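Side-chain contacts in protoporphyrinogen oxidase (PDB 3LOV), which probably oxidises coproporphyrinogen III to coproporphyrin III with molecular oxygen, using a bound FAD, in the coproporphyrin-dependent route to heme b: residues 25-30 / 456-461; 100-105 / 119-124; 108-113 / 128-133; 267-272 / 276-281. All blocks are in the same frame, centred on the assembly; numbering follows the deposited sequence. Where two conformers were deposited one is given.

Interaction 1 (25-30 / 456-461)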
loop_
_atom_site.group_PDB
_atom_site.type_symbol
_atom_site.label_atom_id
_atom_site.label_comp_id
_atom_site.label_asym_id
_atom_site.label_seq_id
_atom_site.Cartn_x
_atom_site.Cartn_y
_atom_site.Cartn_z
ATOM N N ARG A 25 -18.123 -1.659 19.427
ATOM C CA ARG A 25 -17.756 -2.499 20.558
ATOM C C ARG A 25 -17.181 -1.702 21.708
ATOM O O ARG A 25 -17.484 -1.986 22.849
ATOM C CB ARG A 25 -16.775 -3.576 20.128
ATOM C CG ARG A 25 -17.476 -4.782 19.581
ATOM C CD ARG A 25 -16.871 -5.250 18.275
ATOM N NE ARG A 25 -17.831 -6.080 17.567
ATOM C CZ ARG A 25 -18.691 -5.617 16.672
ATOM N NH1 ARG A 25 -18.691 -4.337 16.342
ATOM N NH2 ARG A 25 -19.532 -6.444 16.085
ATOM N N ALA A 26 -16.339 -0.710 21.426
ATOM C CA ALA A 26 -15.707 0.046 22.521
ATOM C C ALA A 26 -16.692 0.938 23.297
ATOM O O ALA A 26 -16.461 1.233 24.471
ATOM C CB ALA A 26 -14.537 0.880 22.023
ATOM N N PHE A 27 -17.766 1.375 22.631
ATOM C CA PHE A 27 -18.709 2.371 23.183
ATOM C C PHE A 27 -20.128 1.997 22.919
ATOM O O PHE A 27 -20.759 2.598 22.059
ATOM C CB PHE A 27 -18.500 3.717 22.513
ATOM C CG PHE A 27 -17.097 4.140 22.481
ATOM C CD1 PHE A 27 -16.399 4.265 23.655
ATOM C CD2 PHE A 27 -16.470 4.428 21.285
ATOM C CE1 PHE A 27 -15.088 4.660 23.643
ATOM C CE2 PHE A 27 -15.158 4.827 21.262
ATOM C CZ PHE A 27 -14.457 4.935 22.441
ATOM N N PRO A 28 -20.655 1.029 23.663
ATOM C CA PRO A 28 -22.037 0.621 23.460
ATOM C C PRO A 28 -23.060 1.792 23.545
ATOM O O PRO A 28 -24.091 1.730 22.897
ATOM C CB PRO A 28 -22.273 -0.398 24.591
ATOM C CG PRO A 28 -20.911 -0.937 24.889
ATOM C CD PRO A 28 -20.008 0.277 24.750
ATOM N N ASP A 29 -22.753 2.842 24.311
ATOM C CA ASP A 29 -23.701 3.940 24.562
ATOM C C ASP A 29 -23.521 5.135 23.618
ATOM O O ASP A 29 -24.284 6.081 23.707
ATOM C CB ASP A 29 -23.575 4.453 26.007
ATOM C CG ASP A 29 -23.969 3.401 27.058
ATOM O OD1 ASP A 29 -24.762 2.480 26.730
ATOM O OD2 ASP A 29 -23.490 3.509 28.220
ATOM N N LEU A 30 -22.540 5.084 22.720
ATOM C CA LEU A 30 -22.283 6.182 21.782
ATOM C C LEU A 30 -22.928 5.985 20.407
ATOM O O LEU A 30 -22.794 4.934 19.767
ATOM C CB LEU A 30 -20.778 6.349 21.582
ATOM C CG LEU A 30 -20.277 7.693 21.053
ATOM C CD1 LEU A 30 -20.351 8.710 22.169
ATOM C CD2 LEU A 30 -18.843 7.529 20.515
ATOM N N THR A 456 -6.482 1.935 16.974
ATOM C CA THR A 456 -5.816 2.783 17.961
ATOM C C THR A 456 -6.558 4.138 18.134
ATOM O O THR A 456 -6.633 4.648 19.248
ATOM C CB THR A 456 -4.339 3.008 17.601
ATOM O OG1 THR A 456 -3.762 1.745 17.279
ATOM C CG2 THR A 456 -3.562 3.599 18.765
HETATM N N MSE A 457 -7.087 4.751 17.070
HETATM C CA MSE A 457 -7.763 6.030 17.297
HETATM C C MSE A 457 -9.092 5.814 18.032
HETATM O O MSE A 457 -9.413 6.551 18.952
HETATM C CB MSE A 457 -7.949 6.865 16.037
HETATM C CG MSE A 457 -6.649 7.379 15.453
HETATM SE SE MSE A 457 -5.691 8.572 16.637
HETATM C CE MSE A 457 -4.113 7.546 17.158
ATOM N N ILE A 458 -9.844 4.786 17.681
ATOM C CA ILE A 458 -11.067 4.492 18.450
ATOM C C ILE A 458 -10.746 4.289 19.940
ATOM O O ILE A 458 -11.400 4.895 20.796
ATOM C CB ILE A 458 -11.882 3.276 17.848
ATOM C CG1 ILE A 458 -12.475 3.660 16.503
ATOM C CG2 ILE A 458 -12.961 2.753 18.817
ATOM C CD1 ILE A 458 -13.142 4.994 16.455
ATOM N N GLU A 459 -9.739 3.461 20.226
ATOM C CA GLU A 459 -9.254 3.209 21.582
ATOM C C GLU A 459 -8.937 4.492 22.360
ATOM O O GLU A 459 -9.266 4.606 23.529
ATOM C CB GLU A 459 -7.956 2.368 21.557
ATOM C CG GLU A 459 -8.126 0.858 21.301
ATOM C CD GLU A 459 -6.790 0.146 21.104
ATOM O OE1 GLU A 459 -5.712 0.775 21.250
ATOM O OE2 GLU A 459 -6.818 -1.058 20.812
ATOM N N SER A 460 -8.259 5.436 21.717
ATOM C CA SER A 460 -7.835 6.642 22.395
ATOM C C SER A 460 -9.038 7.565 22.659
ATOM O O SER A 460 -9.013 8.324 23.606
ATOM C CB SER A 460 -6.716 7.334 21.633
ATOM O OG SER A 460 -7.235 8.108 20.598
ATOM N N ILE A 461 -10.109 7.472 21.867
ATOM C CA ILE A 461 -11.354 8.164 22.234
ATOM C C ILE A 461 -11.909 7.536 23.519
ATOM O O ILE A 461 -12.428 8.249 24.376
ATOM C CB ILE A 461 -12.448 8.119 21.144
ATOM C CG1 ILE A 461 -11.964 8.746 19.849
ATOM C CG2 ILE A 461 -13.675 8.889 21.612
ATOM C CD1 ILE A 461 -13.028 8.888 18.807
#
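Phe27 drives the outer end of its ring against helix 447-463, into the step between Ile458 and Ile461, which are three residues apart and so come round to nearly the same side of the helix. The ring meets the carbonyl oxygen of Ile458 at its edge, near the ring plane, with Phe27 CZ 3.5 Å from Ile458 O; the weakly positive rim hydrogens of a phenyl group suit such an oxygen. The ring and the Ile458 side chain run at a slant to each other, and the touching branch is the gamma methyl: Ile458 CG2 lies 3.9 Å from Phe27 CE2. That methyl is held opposite the backbone N while CG1 sits beside that N (chi1 -68°); Ile458 CG2 also meets Ala26 CB at 4.0 Å. From the other helical position Ile461 brings its branched CB to 4.0 Å from Phe27 CZ, with its CG2 close behind. One face of the ring is covered by its own neighbour, Ala26 CB standing 3.9 Å above the ring centre, a methyl small enough to sit close over it.

The two helices belong to the FAD-binding, Rossmann-type part of the amine oxidase fold. Helix 14-26 follows the first strand of the parallel sheet, and helix 447-463 packs beside it close to the C-terminus; Ile458 also touches Ala19, Tyr22 and Ala23 of the former and Leu282 of the sheet. Phe27 is the first residue to leave helical geometry and opens a type I turn, closed by Leu30 N on Phe27 O at 3.1 Å, that leads the chain into strand 31-35.

Interaction 2 (100-105 / 119-124)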
loop_
_atom_site.group_PDB
_atom_site.type_symbol
_atom_site.label_atom_id
_atom_site.label_comp_id
_atom_site.label_asym_id
_atom_site.label_seq_id
_atom_site.Cartn_x
_atom_site.Cartn_y
_atom_site.Cartn_z
ATOM N N PRO A 100 15.454 -12.849 -14.424
ATOM C CA PRO A 100 14.856 -13.413 -13.217
ATOM C C PRO A 100 15.473 -12.772 -11.991
ATOM O O PRO A 100 16.647 -12.377 -12.024
ATOM C CB PRO A 100 15.206 -14.906 -13.296
ATOM C CG PRO A 100 16.342 -15.019 -14.303
ATOM C CD PRO A 100 16.557 -13.677 -14.959
ATOM N N ILE A 101 14.674 -12.605 -10.941
ATOM C CA ILE A 101 15.179 -12.050 -9.683
ATOM C C ILE A 101 16.344 -12.942 -9.236
ATOM O O ILE A 101 16.199 -14.152 -9.147
ATOM C CB ILE A 101 14.092 -12.025 -8.566
ATOM C CG1 ILE A 101 13.017 -10.960 -8.842
ATOM C CG2 ILE A 101 14.719 -11.761 -7.201
ATOM C CD1 ILE A 101 11.939 -10.865 -7.738
ATOM N N PRO A 102 17.519 -12.353 -8.953
ATOM C CA PRO A 102 18.661 -13.226 -8.618
ATOM C C PRO A 102 18.356 -14.156 -7.488
ATOM O O PRO A 102 17.736 -13.736 -6.528
ATOM C CB PRO A 102 19.730 -12.241 -8.156
ATOM C CG PRO A 102 19.433 -11.030 -8.888
ATOM C CD PRO A 102 17.926 -10.944 -9.012
ATOM N N LYS A 103 18.804 -15.400 -7.565
ATOM C CA LYS A 103 18.709 -16.282 -6.391
ATOM C C LYS A 103 19.841 -15.935 -5.451
ATOM O O LYS A 103 20.726 -15.134 -5.792
ATOM C CB LYS A 103 18.798 -17.756 -6.789
ATOM C CG LYS A 103 17.604 -18.272 -7.597
ATOM C CD LYS A 103 16.385 -18.589 -6.715
ATOM C CE LYS A 103 15.355 -19.483 -7.444
ATOM N NZ LYS A 103 14.965 -18.993 -8.811
ATOM N N GLY A 104 19.808 -16.538 -4.266
ATOM C CA GLY A 104 20.849 -16.360 -3.269
ATOM C C GLY A 104 20.917 -14.995 -2.618
ATOM O O GLY A 104 22.017 -14.479 -2.350
ATOM N N ALA A 105 19.738 -14.451 -2.325
ATOM C CA ALA A 105 19.590 -13.106 -1.824
ATOM C C ALA A 105 18.378 -13.006 -0.906
ATOM O O ALA A 105 17.417 -13.707 -1.093
ATOM C CB ALA A 105 19.433 -12.148 -2.987
ATOM N N THR A 119 23.603 -13.974 -11.841
ATOM C CA THR A 119 22.753 -12.956 -12.405
ATOM C C THR A 119 23.363 -12.182 -13.567
ATOM O O THR A 119 24.546 -11.856 -13.558
ATOM C CB THR A 119 22.310 -11.931 -11.370
ATOM O OG1 THR A 119 21.254 -11.184 -11.954
ATOM C CG2 THR A 119 23.481 -10.992 -10.912
ATOM N N THR A 120 22.495 -11.889 -14.542
ATOM C CA THR A 120 22.782 -11.042 -15.684
ATOM C C THR A 120 22.380 -9.581 -15.431
ATOM O O THR A 120 22.518 -8.736 -16.290
ATOM C CB THR A 120 22.043 -11.593 -16.971
ATOM O OG1 THR A 120 20.652 -11.837 -16.679
ATOM C CG2 THR A 120 22.671 -12.896 -17.453
ATOM N N LEU A 121 21.913 -9.274 -14.233
ATOM C CA LEU A 121 21.303 -7.984 -13.966
ATOM C C LEU A 121 22.384 -6.942 -13.750
ATOM O O LEU A 121 22.199 -5.757 -14.036
ATOM C CB LEU A 121 20.383 -8.126 -12.746
ATOM C CG LEU A 121 19.294 -7.143 -12.339
ATOM C CD1 LEU A 121 18.466 -6.626 -13.489
ATOM C CD2 LEU A 121 18.421 -7.887 -11.335
ATOM N N LEU A 122 23.525 -7.390 -13.239
ATOM C CA LEU A 122 24.680 -6.520 -13.044
ATOM C C LEU A 122 25.801 -6.998 -13.987
ATOM O O LEU A 122 25.843 -8.152 -14.389
ATOM C CB LEU A 122 25.129 -6.582 -11.576
ATOM C CG LEU A 122 24.446 -5.581 -10.635
ATOM C CD1 LEU A 122 22.932 -5.799 -10.637
ATOM C CD2 LEU A 122 25.027 -5.643 -9.197
ATOM N N THR A 123 26.698 -6.103 -14.347
ATOM C CA THR A 123 27.894 -6.500 -15.083
ATOM C C THR A 123 28.855 -7.259 -14.144
ATOM O O THR A 123 28.707 -7.225 -12.908
ATOM C CB THR A 123 28.642 -5.288 -15.588
ATOM O OG1 THR A 123 29.177 -4.592 -14.447
ATOM C CG2 THR A 123 27.685 -4.346 -16.448
ATOM N N GLU A 124 29.855 -7.907 -14.732
ATOM C CA GLU A 124 30.847 -8.686 -13.983
ATOM C C GLU A 124 31.539 -7.794 -12.976
ATOM O O GLU A 124 31.744 -8.162 -11.822
ATOM C CB GLU A 124 31.919 -9.270 -14.924
ATOM C CG GLU A 124 32.982 -10.100 -14.200
ATOM C CD GLU A 124 32.369 -11.178 -13.318
ATOM O OE1 GLU A 124 31.540 -11.952 -13.833
ATOM O OE2 GLU A 124 32.703 -11.251 -12.111
HETATM O O HOH W 1 19.055 -12.874 -12.437
#
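Apolar contact here is centred on the ring of Pro102, which meets Thr119 chiefly with CG and CB and Leu121 chiefly with CD. Its CG and CB face the root of the threonine, Pro102 CG lying 3.9 Å from Thr119 CB, and the two side chains lie obliquely to one another. Leu121 arrives roughly at a right angle to the proline ring and lays one methyl on it, Leu121 CD2 being 3.9 Å from Pro102 CD. Turning CG opposite the backbone N (chi1 -163°) places the leucine branch against the ring. A rigid proline suits this place because it offers a compact apolar surface, and Leu166 and Phe116 touch it as well.

Polar contact is gathered on one hydroxyl. Thr119 OG1 accepts from Leu121 N at 3.0 Å, with an angle of 155° at the hydrogen. A water bridges the segments: it donates to Pro100 O and is hydrogen-bonded to Thr119 OG1 at 2.8 Å. The same threonine oxygen, Thr119 OG1, rests 3.6 Å from Pro102 CG, so threonine serves both as a polar hub and as part of the apolar wall. A valine at this position would probably leave Leu121 N and the bridging water without their shared partner.

Farther out, Thr120 OG1 is hydrogen-bonded to His99 ND1, and Thr119 O to Lys127 NZ, which ties the loop to neighbouring elements. The bond from Leu121 N to Thr119 OG1 closes an ST turn, here in the loop between helices 113-116 and 124-135, while Thr123 forms the N-cap of the second helix.

Interaction 3 (108-113 / 128-133)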
loop_
_atom_site.group_PDB
_atom_site.type_symbol
_atom_site.label_atom_id
_atom_site.label_comp_id
_atom_site.label_asym_id
_atom_site.label_seq_id
_atom_site.Cartn_x
_atom_site.Cartn_y
_atom_site.Cartn_z
ATOM N N GLY A 108 16.956 -8.750 -2.031
ATOM C CA GLY A 108 17.913 -8.271 -2.988
ATOM C C GLY A 108 19.342 -8.185 -2.499
ATOM O O GLY A 108 20.229 -7.848 -3.277
ATOM N N ILE A 109 19.578 -8.453 -1.213
ATOM C CA ILE A 109 20.925 -8.425 -0.655
ATOM C C ILE A 109 21.475 -9.851 -0.679
ATOM O O ILE A 109 20.869 -10.751 -0.081
ATOM C CB ILE A 109 20.982 -7.882 0.809
ATOM C CG1 ILE A 109 20.529 -6.410 0.859
ATOM C CG2 ILE A 109 22.429 -8.029 1.342
ATOM C CD1 ILE A 109 20.327 -5.884 2.226
ATOM N N PRO A 110 22.608 -10.057 -1.371
ATOM C CA PRO A 110 23.202 -11.377 -1.520
ATOM C C PRO A 110 23.592 -12.043 -0.204
ATOM O O PRO A 110 24.232 -11.426 0.630
ATOM C CB PRO A 110 24.465 -11.098 -2.366
ATOM C CG PRO A 110 24.109 -9.945 -3.172
ATOM C CD PRO A 110 23.322 -9.073 -2.214
ATOM N N THR A 111 23.185 -13.290 -0.041
ATOM C CA THR A 111 23.632 -14.108 1.088
ATOM C C THR A 111 24.408 -15.345 0.603
ATOM O O THR A 111 25.130 -15.966 1.396
ATOM C CB THR A 111 22.449 -14.521 1.956
ATOM O OG1 THR A 111 21.547 -15.273 1.163
ATOM C CG2 THR A 111 21.709 -13.262 2.545
ATOM N N ASP A 112 24.284 -15.684 -0.685
ATOM C CA ASP A 112 25.074 -16.772 -1.316
ATOM C C ASP A 112 25.727 -16.258 -2.596
ATOM O O ASP A 112 25.100 -16.215 -3.678
ATOM C CB ASP A 112 24.156 -17.954 -1.587
ATOM C CG ASP A 112 24.832 -19.084 -2.347
ATOM O OD1 ASP A 112 25.821 -18.868 -3.085
ATOM O OD2 ASP A 112 24.317 -20.211 -2.206
ATOM N N LEU A 113 26.989 -15.867 -2.475
ATOM C CA LEU A 113 27.644 -15.124 -3.539
ATOM C C LEU A 113 27.762 -15.928 -4.848
ATOM O O LEU A 113 27.699 -15.354 -5.932
ATOM C CB LEU A 113 29.009 -14.642 -3.088
ATOM C CG LEU A 113 29.040 -13.639 -1.936
ATOM C CD1 LEU A 113 30.469 -13.276 -1.628
ATOM C CD2 LEU A 113 28.265 -12.385 -2.281
ATOM N N GLN A 128 31.661 -8.106 -8.966
ATOM C CA GLN A 128 32.874 -8.199 -8.186
ATOM C C GLN A 128 32.834 -7.145 -7.102
ATOM O O GLN A 128 33.258 -7.379 -5.996
ATOM C CB GLN A 128 34.099 -7.993 -9.045
ATOM C CG GLN A 128 35.426 -8.158 -8.293
ATOM C CD GLN A 128 35.583 -9.562 -7.739
ATOM O OE1 GLN A 128 35.570 -10.541 -8.479
ATOM N NE2 GLN A 128 35.713 -9.664 -6.439
ATOM N N GLU A 129 32.336 -5.976 -7.428
ATOM C CA GLU A 129 32.287 -4.885 -6.442
ATOM C C GLU A 129 31.323 -5.157 -5.269
ATOM O O GLU A 129 31.578 -4.739 -4.146
ATOM C CB GLU A 129 31.889 -3.591 -7.131
ATOM C CG GLU A 129 31.409 -2.538 -6.196
ATOM C CD GLU A 129 30.967 -1.288 -6.920
ATOM O OE1 GLU A 129 30.382 -1.383 -8.028
ATOM O OE2 GLU A 129 31.194 -0.214 -6.359
ATOM N N VAL A 130 30.215 -5.822 -5.554
ATOM C CA VAL A 130 29.251 -6.207 -4.508
ATOM C C VAL A 130 29.902 -7.217 -3.596
ATOM O O VAL A 130 29.860 -7.054 -2.384
ATOM C CB VAL A 130 27.923 -6.742 -5.131
ATOM C CG1 VAL A 130 27.057 -7.397 -4.115
ATOM C CG2 VAL A 130 27.210 -5.563 -5.769
ATOM N N ALA A 131 30.624 -8.175 -4.170
ATOM C CA ALA A 131 31.278 -9.209 -3.368
ATOM C C ALA A 131 32.315 -8.608 -2.428
ATOM O O ALA A 131 32.324 -8.917 -1.227
ATOM C CB ALA A 131 31.886 -10.315 -4.247
ATOM N N ASP A 132 33.133 -7.700 -2.953
ATOM C CA ASP A 132 34.192 -7.092 -2.182
ATOM C C ASP A 132 33.627 -6.253 -1.055
ATOM O O ASP A 132 34.201 -6.198 0.050
ATOM C CB ASP A 132 35.055 -6.168 -3.062
ATOM C CG ASP A 132 35.885 -6.927 -4.095
ATOM O OD1 ASP A 132 35.957 -8.171 -4.037
ATOM O OD2 ASP A 132 36.449 -6.269 -4.981
ATOM N N LEU A 133 32.539 -5.540 -1.337
ATOM C CA LEU A 133 31.871 -4.732 -0.298
ATOM C C LEU A 133 31.289 -5.650 0.809
ATOM O O LEU A 133 31.466 -5.366 1.978
ATOM C CB LEU A 133 30.790 -3.807 -0.903
ATOM C CG LEU A 133 31.223 -2.586 -1.759
ATOM C CD1 LEU A 133 30.037 -1.973 -2.514
ATOM C CD2 LEU A 133 31.853 -1.521 -0.909
#
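With CG1 opposite the backbone N (chi1 168°), Val130 sets that methyl against Pro110, while Leu113, whose CG lies opposite its carbonyl carbon (chi1 -64°) and whose chain runs on extended to CD1, reaches Ala131. These are the two points at which the segments touch. Val130 CG1 stands 4.0 Å from Pro110 CG; the valine branch and the proline ring are set at about a right angle, and one methyl meets one ring carbon. Leu113 CD1 comes to 4.2 Å from Ala131 CB. Alanine is apt there, because its short side chain lets the long leucine approach the helix, with Leu113 CA 6.9 Å from Ala131 CA. At the other point Pro110 CA and Val130 CA are 8.5 Å apart.

The arrangement packs the two-residue strand 109-110, one arm of a small antiparallel hairpin with 105-106, together with the start of helix 113-116, against helix 124-135. Asp112 is the N-cap of helix 113-116, its OD1 accepting from Leu115 N, which caps the start of the helix that carries Leu113. Leu162 of helix 160-172 touches both Pro110 and Val130, Leu134 extends the apolar surface beside Pro110 and Leu113, and Phe202 also packs on Leu113.

On helix 124-135 itself, Gln128 NE2 donates to Asp132 OD1 at 2.8 Å, one turn farther on. The aspartate oxygen lies in the plane of the glutamine amide, whereas the nitrogen meets it from above the carboxylate plane, 36° out of it. Gln128 OE1 accepts from Arg117 NH2, so both ends of the amide are engaged and its rotation is probably fixed.

Interaction 4 (267-272 / 276-281)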
loop_
_atom_site.group_PDB
_atom_site.type_symbol
_atom_site.label_atom_id
_atom_site.label_comp_id
_atom_site.label_asym_id
_atom_site.label_seq_id
_atom_site.Cartn_x
_atom_site.Cartn_y
_atom_site.Cartn_z
ATOM N N TYR A 267 -19.384 20.091 17.555
ATOM C CA TYR A 267 -19.110 20.538 16.204
ATOM C C TYR A 267 -20.345 20.402 15.357
ATOM O O TYR A 267 -21.146 19.475 15.536
ATOM C CB TYR A 267 -17.950 19.694 15.616
ATOM C CG TYR A 267 -16.672 19.906 16.374
ATOM C CD1 TYR A 267 -15.903 21.029 16.153
ATOM C CD2 TYR A 267 -16.232 18.979 17.326
ATOM C CE1 TYR A 267 -14.730 21.252 16.888
ATOM C CE2 TYR A 267 -15.072 19.189 18.035
ATOM C CZ TYR A 267 -14.319 20.336 17.806
ATOM O OH TYR A 267 -13.147 20.549 18.512
ATOM N N ARG A 268 -20.475 21.327 14.423
ATOM C CA ARG A 268 -21.496 21.281 13.442
ATOM C C ARG A 268 -20.804 20.905 12.147
ATOM O O ARG A 268 -19.901 21.628 11.707
ATOM C CB ARG A 268 -22.166 22.645 13.316
ATOM C CG ARG A 268 -23.175 22.727 12.214
ATOM C CD ARG A 268 -23.973 24.040 12.304
ATOM N NE ARG A 268 -24.697 24.289 11.063
ATOM C CZ ARG A 268 -25.798 25.044 10.941
ATOM N NH1 ARG A 268 -26.357 25.644 11.986
ATOM N NH2 ARG A 268 -26.351 25.198 9.756
ATOM N N LEU A 269 -21.227 19.791 11.545
ATOM C CA LEU A 269 -20.582 19.262 10.331
ATOM C C LEU A 269 -21.471 19.538 9.139
ATOM O O LEU A 269 -22.606 19.068 9.075
ATOM C CB LEU A 269 -20.285 17.771 10.480
ATOM C CG LEU A 269 -18.990 17.331 11.175
ATOM C CD1 LEU A 269 -18.672 18.033 12.455
ATOM C CD2 LEU A 269 -19.075 15.823 11.439
ATOM N N LYS A 270 -20.970 20.364 8.220
ATOM C CA LYS A 270 -21.726 20.778 7.045
ATOM C C LYS A 270 -21.731 19.742 5.928
ATOM O O LYS A 270 -20.676 19.291 5.513
ATOM C CB LYS A 270 -21.124 22.071 6.483
ATOM C CG LYS A 270 -21.882 22.614 5.295
ATOM C CD LYS A 270 -21.102 23.726 4.626
ATOM C CE LYS A 270 -21.607 24.028 3.233
ATOM N NZ LYS A 270 -22.239 25.331 3.201
ATOM N N THR A 271 -22.914 19.437 5.400
ATOM C CA THR A 271 -23.089 18.513 4.258
ATOM C C THR A 271 -24.115 19.095 3.314
ATOM O O THR A 271 -24.804 20.022 3.672
ATOM C CB THR A 271 -23.631 17.143 4.705
ATOM O OG1 THR A 271 -25.055 17.203 4.893
ATOM C CG2 THR A 271 -22.923 16.613 5.988
ATOM N N ASP A 272 -24.273 18.526 2.136
ATOM C CA ASP A 272 -25.271 19.015 1.166
ATOM C C ASP A 272 -26.721 18.935 1.636
ATOM O O ASP A 272 -27.582 19.668 1.138
ATOM C CB ASP A 272 -25.154 18.219 -0.128
ATOM C CG ASP A 272 -23.909 18.564 -0.910
ATOM O OD1 ASP A 272 -23.756 19.761 -1.254
ATOM O OD2 ASP A 272 -23.104 17.637 -1.197
ATOM N N GLU A 276 -24.681 17.729 10.473
ATOM C CA GLU A 276 -24.643 16.668 11.484
ATOM C C GLU A 276 -23.955 17.236 12.693
ATOM O O GLU A 276 -22.959 17.927 12.515
ATOM C CB GLU A 276 -23.787 15.482 11.032
ATOM C CG GLU A 276 -24.484 14.412 10.327
ATOM C CD GLU A 276 -25.533 13.753 11.180
ATOM O OE1 GLU A 276 -25.213 13.154 12.224
ATOM O OE2 GLU A 276 -26.686 13.848 10.778
ATOM N N TYR A 277 -24.412 16.917 13.906
ATOM C CA TYR A 277 -23.754 17.463 15.104
ATOM C C TYR A 277 -22.951 16.368 15.751
ATOM O O TYR A 277 -23.414 15.233 15.872
ATOM C CB TYR A 277 -24.779 18.085 16.092
ATOM C CG TYR A 277 -25.508 19.297 15.505
ATOM C CD1 TYR A 277 -24.937 20.564 15.510
ATOM C CD2 TYR A 277 -26.732 19.159 14.909
ATOM C CE1 TYR A 277 -25.604 21.652 14.955
ATOM C CE2 TYR A 277 -27.395 20.228 14.339
ATOM C CZ TYR A 277 -26.838 21.464 14.362
ATOM O OH TYR A 277 -27.540 22.514 13.816
ATOM N N ALA A 278 -21.716 16.675 16.123
ATOM C CA ALA A 278 -20.822 15.645 16.672
ATOM C C ALA A 278 -20.069 16.115 17.917
ATOM O O ALA A 278 -19.789 17.309 18.069
ATOM C CB ALA A 278 -19.822 15.218 15.611
ATOM N N ASP A 279 -19.755 15.172 18.800
ATOM C CA ASP A 279 -18.827 15.405 19.877
ATOM C C ASP A 279 -17.438 14.897 19.478
ATOM O O ASP A 279 -16.447 15.542 19.792
ATOM C CB ASP A 279 -19.334 14.719 21.121
ATOM C CG ASP A 279 -20.726 15.194 21.471
ATOM O OD1 ASP A 279 -20.824 16.237 22.150
ATOM O OD2 ASP A 279 -21.699 14.604 20.951
ATOM N N TYR A 280 -17.383 13.751 18.782
ATOM C CA TYR A 280 -16.117 13.175 18.329
ATOM C C TYR A 280 -16.162 13.034 16.828
ATOM O O TYR A 280 -17.185 12.637 16.272
ATOM C CB TYR A 280 -15.892 11.837 19.002
ATOM C CG TYR A 280 -16.045 11.926 20.491
ATOM C CD1 TYR A 280 -15.077 12.571 21.288
ATOM C CD2 TYR A 280 -17.173 11.422 21.120
ATOM C CE1 TYR A 280 -15.241 12.673 22.686
ATOM C CE2 TYR A 280 -17.337 11.524 22.508
ATOM C CZ TYR A 280 -16.376 12.142 23.276
ATOM O OH TYR A 280 -16.584 12.221 24.627
ATOM N N VAL A 281 -15.072 13.423 16.175
ATOM C CA VAL A 281 -14.953 13.306 14.740
ATOM C C VAL A 281 -13.686 12.503 14.403
ATOM O O VAL A 281 -12.592 12.864 14.871
ATOM C CB VAL A 281 -14.885 14.690 14.065
ATOM C CG1 VAL A 281 -14.935 14.548 12.510
ATOM C CG2 VAL A 281 -16.006 15.603 14.569
HETATM O O HOH W 2 -26.590 24.658 14.664
#
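Tyr267, Leu269 and Ala278 form the close-packed side of this antiparallel pair, whereas Arg268 and Tyr277 lie together on the more open face. Four backbone bonds hold the strands: Tyr267 and Ala278 exchange one pair, Leu269 and Glu276 the other, the shortest being Leu269 N to Glu276 O at 2.7 Å. On the buried face Leu269 and Val281 meet tip to tip, Leu269 CD1 lying 4.2 Å from Val281 CG2, and Leu269 CD2 rests 4.3 Å from Ala278 CB, whose small size leaves room for the leucine. Tyr267 turns a ring edge to Asp279 O and carries its hydroxyl to Pro433 O; Glu276 sends its carboxylate to Arg252.

Across the other face Arg268 and Tyr277, a non-hydrogen-bonded pair, lie side by side pointing the same way. The extended arginine chain runs along the ring, Arg268 CG 3.8 Å from Tyr277 CE1, with guanidinium and ring planes 76° apart. Their polar ends, Arg268 NH1 and Tyr277 OH, are joined by a water that hydrogen-bonds to both. An alanine in place of Tyr277 would probably uncover the arginine's aliphatic chain and leave its guanidinium freer to swing, with the bridging water lost.

The pairing makes a beta hairpin, 266-270 with 276-278, and its second arm leads into strand 280-283 of the parallel sheet in the Rossmann-type FAD-binding domain; Leu269 touches Leu257, an FAD-binding residue.

The four contacts form two clusters on opposite sides of the chain's centre. Interactions 1 and 4, with centres 18 Å apart, share Tyr280: Ile461 CG2 approaches Tyr280 CD1 to 4.0 Å and Leu30 CD1 approaches Tyr280 CE2 to 4.1 Å, so interaction 1 and the strand that continues the hairpin meet at the Tyr280 ring. Both flank the FAD-binding region, the side chains of Ile458 and Leu269 lying about 13 Å and 9 Å from the cofactor. Interactions 2 and 3, their centres 10 Å apart, alternate along the chain and are probably joined by Gly104 O, 2.8 Å from Thr111 N. They lie away from the FAD-binding residues, with centres at least 50 Å from those of the first cluster.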